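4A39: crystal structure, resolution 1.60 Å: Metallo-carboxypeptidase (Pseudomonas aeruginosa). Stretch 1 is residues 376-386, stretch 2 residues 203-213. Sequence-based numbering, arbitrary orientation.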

ATOM      1  N   VAL A 376       1.534 -13.807   4.446  1.00  7.55           N
ATOM      2  CA  VAL A 376       2.954 -13.503   4.353  1.00  7.34           C
ATOM      3  C   VAL A 376       3.615 -13.935   5.664  1.00  7.44           C
ATOM      4  O   VAL A 376       4.734 -14.450   5.666  1.00  7.17           O
ATOM      5  CB  VAL A 376       3.192 -11.993   4.111  1.00  7.44           C
ATOM      6  CG1 VAL A 376       4.638 -11.630   4.426  1.00  7.73           C
ATOM      7  CG2 VAL A 376       2.883 -11.648   2.657  1.00  8.49           C
ATOM      8  N   LEU A 377       2.923 -13.732   6.780  1.00  7.82           N
ATOM      9  CA  LEU A 377       3.466 -14.131   8.072  1.00  7.98           C
ATOM     10  C   LEU A 377       3.672 -15.641   8.087  1.00  9.07           C
ATOM     11  O   LEU A 377       4.671 -16.126   8.614  1.00  8.94           O
ATOM     12  CB  LEU A 377       2.534 -13.709   9.214  1.00  8.97           C
ATOM     13  CG  LEU A 377       2.601 -12.229   9.602  1.00 10.41           C
ATOM     14  CD1 LEU A 377       1.582 -11.925  10.690  1.00  9.37           C
ATOM     15  CD2 LEU A 377       4.005 -11.900  10.086  1.00 10.45           C
ATOM     16  N   SER A 378       2.732 -16.378   7.502  1.00 10.21           N
ATOM     17  CA  SER A 378       2.848 -17.833   7.441  1.00  9.10           C
ATOM     18  C   SER A 378       4.083 -18.214   6.632  1.00  9.26           C
ATOM     19  O   SER A 378       4.805 -19.148   6.986  1.00  9.42           O
ATOM     20  CB  SER A 378       1.607 -18.454   6.794  1.00  9.29           C
ATOM     21  OG  SER A 378       0.487 -18.392   7.660  1.00 11.69           O
ATOM     22  N   THR A 379       4.319 -17.485   5.545  1.00  5.97           N
ATOM     23  CA  THR A 379       5.465 -17.743   4.681  1.00  6.76           C
ATOM     24  C   THR A 379       6.776 -17.486   5.420  1.00  8.10           C
ATOM     25  O   THR A 379       7.722 -18.269   5.312  1.00  8.60           O
ATOM     26  CB  THR A 379       5.399 -16.870   3.406  1.00  6.29           C
ATOM     27  OG1 THR A 379       4.223 -17.217   2.662  1.00  8.29           O
ATOM     28  CG2 THR A 379       6.632 -17.090   2.532  1.00  8.53           C
ATOM     29  N   LEU A 380       6.830 -16.396   6.177  1.00  8.19           N
ATOM     30  CA  LEU A 380       8.039 -16.069   6.928  1.00  7.97           C
ATOM     31  C   LEU A 380       8.328 -17.114   8.001  1.00  9.75           C
ATOM     32  O   LEU A 380       9.490 -17.379   8.324  1.00 10.20           O
ATOM     33  CB  LEU A 380       7.915 -14.687   7.578  1.00  9.22           C
ATOM     34  CG  LEU A 380       7.790 -13.492   6.626  1.00  9.56           C
ATOM     35  CD1 LEU A 380       7.692 -12.211   7.440  1.00  9.78           C
ATOM     36  CD2 LEU A 380       8.987 -13.440   5.687  1.00 10.81           C
ATOM     37  N   ALA A 381       7.272 -17.705   8.554  1.00  8.80           N
ATOM     38  CA  ALA A 381       7.426 -18.722   9.589  1.00  9.95           C
ATOM     39  C   ALA A 381       8.133 -19.954   9.029  1.00 11.40           C
ATOM     40  O   ALA A 381       8.945 -20.580   9.713  1.00 12.12           O
ATOM     41  CB  ALA A 381       6.063 -19.110  10.146  1.00  9.18           C
ATOM     42  N   VAL A 382       7.820 -20.298   7.783  1.00 11.77           N
ATOM     43  CA  VAL A 382       8.425 -21.456   7.126  1.00 13.79           C
ATOM     44  C   VAL A 382       9.881 -21.218   6.731  1.00 14.46           C
ATOM     45  O   VAL A 382      10.710 -22.125   6.813  1.00 16.04           O
ATOM     46  CB  VAL A 382       7.647 -21.842   5.845  1.00 14.32           C
ATOM     47  CG1 VAL A 382       8.351 -22.992   5.129  1.00 17.33           C
ATOM     48  CG2 VAL A 382       6.225 -22.229   6.200  1.00 17.05           C
ATOM     49  N   LEU A 383      10.186 -19.995   6.314  1.00 13.89           N
ATOM     50  CA  LEU A 383      11.528 -19.637   5.863  1.00 13.47           C
ATOM     51  C   LEU A 383      12.480 -19.114   6.933  1.00 12.12           C
ATOM     52  O   LEU A 383      13.657 -18.900   6.651  1.00 10.44           O
ATOM     53  CB  LEU A 383      11.439 -18.567   4.770  1.00 15.33           C
ATOM     54  CG  LEU A 383      10.450 -18.740   3.618  1.00 16.67           C
ATOM     55  CD1 LEU A 383      10.554 -17.534   2.696  1.00 17.22           C
ATOM     56  CD2 LEU A 383      10.744 -20.022   2.861  1.00 17.32           C
ATOM     57  N   VAL A 384      11.987 -18.907   8.150  1.00 12.70           N
ATOM     58  CA  VAL A 384      12.823 -18.343   9.208  1.00 14.01           C
ATOM     59  C   VAL A 384      14.226 -18.938   9.368  1.00 14.09           C
ATOM     60  O   VAL A 384      15.195 -18.192   9.519  1.00 14.42           O
ATOM     61  CB  VAL A 384      12.092 -18.377  10.576  1.00 15.33           C
ATOM     62  CG1 VAL A 384      12.097 -19.780  11.151  1.00 16.37           C
ATOM     63  CG2 VAL A 384      12.744 -17.387  11.529  1.00 16.92           C
ATOM     64  N   ASP A 385      14.347 -20.262   9.324  1.00 14.51           N
ATOM     65  CA  ASP A 385      15.655 -20.900   9.484  1.00 14.24           C
ATOM     66  C   ASP A 385      16.580 -20.747   8.276  1.00 12.73           C
ATOM     67  O   ASP A 385      17.764 -21.090   8.351  1.00 13.20           O
ATOM     68  CB  ASP A 385      15.491 -22.393   9.787  1.00 17.01           C
ATOM     69  CG  ASP A 385      14.733 -22.648  11.073  1.00 18.92           C
ATOM     70  OD1 ASP A 385      15.055 -21.999  12.087  1.00 20.75           O
ATOM     71  OD2 ASP A 385      13.821 -23.506  11.073  1.00 23.97           O
ATOM     72  N   GLU A 386      16.045 -20.235   7.172  1.00 10.35           N
ATOM     73  CA  GLU A 386      16.828 -20.068   5.946  1.00 11.28           C
ATOM     74  C   GLU A 386      17.254 -18.628   5.667  1.00  8.65           C
ATOM     75  O   GLU A 386      18.087 -18.386   4.796  1.00 10.14           O
ATOM     76  CB  GLU A 386      16.022 -20.578   4.747  1.00 12.15           C
ATOM     77  CG  GLU A 386      15.603 -22.033   4.840  1.00 16.43           C
ATOM     78  CD  GLU A 386      14.625 -22.427   3.751  1.00 17.07           C
ATOM     79  OE1 GLU A 386      14.931 -22.209   2.559  1.00 18.35           O
ATOM     80  OE2 GLU A 386      13.548 -22.963   4.087  1.00 20.12           O
TER
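Stretch 2 (203-213) TEMQRLLEKAD

The centre of the contact is where Ala-381 meets Leu-208: their CA atoms lie 4.7 Å apart, the closest CA pair across the stretches, and Ala-381 CB stands 4.1 Å from Leu-208 CB. A methyl is all that Ala-381 places between the backbones; its CA-to-CB bond points toward stretch 2, and Ala-381 CB lies 3.6 Å from the carbonyl oxygen Glu-204 O. Stretch 2 is helical from Thr-203, and stretch 1 is already helical at Val-376, its helix having begun earlier in the chain; the axes approach to 8.7 Å and cross at 55°, with N-to-C directions closer to parallel than antiparallel.

Leu-208 (chi1 t, chi2 p) leaves its helix sideways, but its end comes nearer to stretch 1. There its CD1 reaches Val-384 CG2 at 3.8 Å, while its CD2 lies 4.1 Å from Leu-380 CB and 4.5 Å from Leu-377 CD2. It buries 76 Å² against stretch 1, more than any other residue of stretch 2. One turn earlier, Met-205 also starts sideways and bends inward: its CE packs 3.7 Å from Leu-377 CB, 3.4 Å from Leu-377 O and 4.3 Å from Ala-381 CB.

Toward the C-terminal end of stretch 1, Val-384 points toward stretch 2, and its CG2 also meets Lys-211 CB at 3.9 Å and Ala-212 CB at 4.4 Å. By Ala-212 the backbone is extended (phi/psi -145/156) and has entered a strand.

Two polar contacts lie farther out. Ser-378 OG donates a hydrogen bond to Glu-204 OE1 at 2.7 Å. Lys-211, its chain extended through chi2, chi3 and chi4 (all t), brings NZ to 2.6 Å from Asp-385 OD1, a hydrogen bond within a salt bridge. Together the stretches bury 498 Å², summed over both sides.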

ATOM      1  N   THR A 203       0.448 -21.341  16.576  1.00 16.59           N
ATOM      2  CA  THR A 203       1.684 -22.111  16.533  1.00 17.22           C
ATOM      3  C   THR A 203       2.726 -21.588  15.542  1.00 16.55           C
ATOM      4  O   THR A 203       3.918 -21.573  15.848  1.00 17.74           O
ATOM      5  CB  THR A 203       1.387 -23.582  16.217  1.00 17.68           C
ATOM      6  OG1 THR A 203       0.496 -24.096  17.210  1.00 19.86           O
ATOM      7  CG2 THR A 203       2.667 -24.402  16.222  1.00 17.19           C
ATOM      8  N   GLU A 204       2.281 -21.159  14.363  1.00 15.15           N
ATOM      9  CA  GLU A 204       3.215 -20.643  13.362  1.00 14.42           C
ATOM     10  C   GLU A 204       3.932 -19.389  13.842  1.00 13.42           C
ATOM     11  O   GLU A 204       5.118 -19.206  13.578  1.00 12.49           O
ATOM     12  CB  GLU A 204       2.499 -20.320  12.051  1.00 13.59           C
ATOM     13  CG  GLU A 204       1.869 -21.517  11.358  1.00 16.15           C
ATOM     14  CD  GLU A 204       1.487 -21.204   9.926  1.00 17.76           C
ATOM     15  OE1 GLU A 204       0.925 -20.116   9.688  1.00 15.74           O
ATOM     16  OE2 GLU A 204       1.750 -22.046   9.041  1.00 19.31           O
ATOM     17  N   MET A 205       3.209 -18.514  14.538  1.00 12.86           N
ATOM     18  CA  MET A 205       3.798 -17.277  15.039  1.00 12.97           C
ATOM     19  C   MET A 205       4.680 -17.525  16.260  1.00 13.37           C
ATOM     20  O   MET A 205       5.599 -16.762  16.539  1.00 13.94           O
ATOM     21  CB  MET A 205       2.707 -16.259  15.370  1.00 13.03           C
ATOM     22  CG  MET A 205       2.001 -15.677  14.145  1.00 12.88           C
ATOM     23  SD  MET A 205       3.131 -14.941  12.937  1.00 16.19           S
ATOM     24  CE  MET A 205       3.320 -16.287  11.765  1.00 17.36           C
ATOM     25  N   GLN A 206       4.399 -18.602  16.984  1.00 15.25           N
ATOM     26  CA  GLN A 206       5.190 -18.934  18.160  1.00 15.59           C
ATOM     27  C   GLN A 206       6.557 -19.374  17.648  1.00 15.47           C
ATOM     28  O   GLN A 206       7.593 -18.980  18.185  1.00 16.38           O
ATOM     29  CB  GLN A 206       4.501 -20.062  18.939  1.00 17.71           C
ATOM     30  CG  GLN A 206       4.950 -20.232  20.385  1.00 20.68           C
ATOM     31  CD  GLN A 206       4.033 -21.154  21.171  1.00 22.50           C
ATOM     32  OE1 GLN A 206       3.119 -21.780  20.605  1.00 25.50           O
ATOM     33  NE2 GLN A 206       4.268 -21.244  22.486  1.00 24.31           N
ATOM     34  N   ARG A 207       6.547 -20.175  16.585  1.00 16.41           N
ATOM     35  CA  ARG A 207       7.779 -20.668  15.986  1.00 17.28           C
ATOM     36  C   ARG A 207       8.571 -19.513  15.387  1.00 16.84           C
ATOM     37  O   ARG A 207       9.783 -19.416  15.572  1.00 17.97           O
ATOM     38  CB  ARG A 207       7.474 -21.689  14.889  1.00 19.42           C
ATOM     39  CG  ARG A 207       6.760 -22.949  15.360  1.00 21.38           C
ATOM     40  CD  ARG A 207       6.646 -23.949  14.215  1.00 23.35           C
ATOM     41  NE  ARG A 207       5.898 -25.151  14.580  1.00 23.68           N
ATOM     42  CZ  ARG A 207       5.725 -26.195  13.773  1.00 22.88           C
ATOM     43  NH1 ARG A 207       6.249 -26.187  12.553  1.00 23.77           N
ATOM     44  NH2 ARG A 207       5.027 -27.247  14.184  1.00 22.74           N
ATOM     45  N   LEU A 208       7.880 -18.633  14.670  1.00 14.71           N
ATOM     46  CA  LEU A 208       8.532 -17.493  14.039  1.00 12.87           C
ATOM     47  C   LEU A 208       9.142 -16.514  15.037  1.00 11.28           C
ATOM     48  O   LEU A 208      10.280 -16.081  14.872  1.00 12.52           O
ATOM     49  CB  LEU A 208       7.540 -16.747  13.140  1.00 10.66           C
ATOM     50  CG  LEU A 208       8.041 -15.454  12.482  1.00 11.78           C
ATOM     51  CD1 LEU A 208       9.297 -15.733  11.670  1.00 10.29           C
ATOM     52  CD2 LEU A 208       6.948 -14.880  11.593  1.00 10.93           C
ATOM     53  N   LEU A 209       8.388 -16.175  16.078  1.00 11.12           N
ATOM     54  CA  LEU A 209       8.863 -15.217  17.064  1.00 12.38           C
ATOM     55  C   LEU A 209       9.873 -15.759  18.071  1.00 13.63           C
ATOM     56  O   LEU A 209      10.438 -14.997  18.856  1.00 14.09           O
ATOM     57  CB  LEU A 209       7.665 -14.587  17.779  1.00 13.07           C
ATOM     58  CG  LEU A 209       6.763 -13.808  16.812  1.00 13.68           C
ATOM     59  CD1 LEU A 209       5.545 -13.284  17.552  1.00 13.68           C
ATOM     60  CD2 LEU A 209       7.548 -12.661  16.182  1.00 14.09           C
ATOM     61  N   GLU A 210      10.102 -17.068  18.057  1.00 14.76           N
ATOM     62  CA  GLU A 210      11.094 -17.641  18.957  1.00 15.57           C
ATOM     63  C   GLU A 210      12.463 -17.347  18.353  1.00 15.30           C
ATOM     64  O   GLU A 210      13.478 -17.340  19.054  1.00 16.32           O
ATOM     65  CB  GLU A 210      10.917 -19.160  19.093  1.00 17.67           C
ATOM     66  CG  GLU A 210       9.749 -19.596  19.961  1.00 20.36           C
ATOM     67  CD  GLU A 210       9.671 -21.108  20.121  1.00 21.27           C
ATOM     68  OE1 GLU A 210       9.574 -21.816  19.095  1.00 23.32           O
ATOM     69  OE2 GLU A 210       9.705 -21.589  21.273  1.00 24.04           O
ATOM     70  N   LYS A 211      12.480 -17.086  17.049  1.00 13.60           N
ATOM     71  CA  LYS A 211      13.722 -16.820  16.337  1.00 11.90           C
ATOM     72  C   LYS A 211      13.822 -15.433  15.713  1.00 11.36           C
ATOM     73  O   LYS A 211      14.902 -15.017  15.303  1.00 12.26           O
ATOM     74  CB  LYS A 211      13.916 -17.878  15.251  1.00 14.09           C
ATOM     75  CG  LYS A 211      13.894 -19.293  15.800  1.00 13.35           C
ATOM     76  CD  LYS A 211      13.901 -20.342  14.705  1.00 15.94           C
ATOM     77  CE  LYS A 211      13.886 -21.736  15.316  1.00 16.46           C
ATOM     78  NZ  LYS A 211      13.953 -22.803  14.282  1.00 17.16           N
ATOM     79  N   ALA A 212      12.711 -14.708  15.648  1.00 10.56           N
ATOM     80  CA  ALA A 212      12.749 -13.386  15.041  1.00 10.88           C
ATOM     81  C   ALA A 212      11.840 -12.348  15.677  1.00  9.62           C
ATOM     82  O   ALA A 212      10.850 -12.681  16.326  1.00 10.13           O
ATOM     83  CB  ALA A 212      12.420 -13.501  13.558  1.00 10.73           C
ATOM     84  N   ASP A 213      12.211 -11.084  15.490  1.00  8.97           N
ATOM     85  CA  ASP A 213      11.432  -9.949  15.971  1.00  8.97           C
ATOM     86  C   ASP A 213      10.938  -9.244  14.714  1.00  8.64           C
ATOM     87  O   ASP A 213      11.607  -9.272  13.679  1.00  9.43           O
ATOM     88  CB  ASP A 213      12.288  -8.953  16.758  1.00  9.08           C
ATOM     89  CG  ASP A 213      12.786  -9.506  18.074  1.00 10.81           C
ATOM     90  OD1 ASP A 213      12.211 -10.490  18.577  1.00 11.78           O
ATOM     91  OD2 ASP A 213      13.753  -8.929  18.615  1.00 14.42           O
TER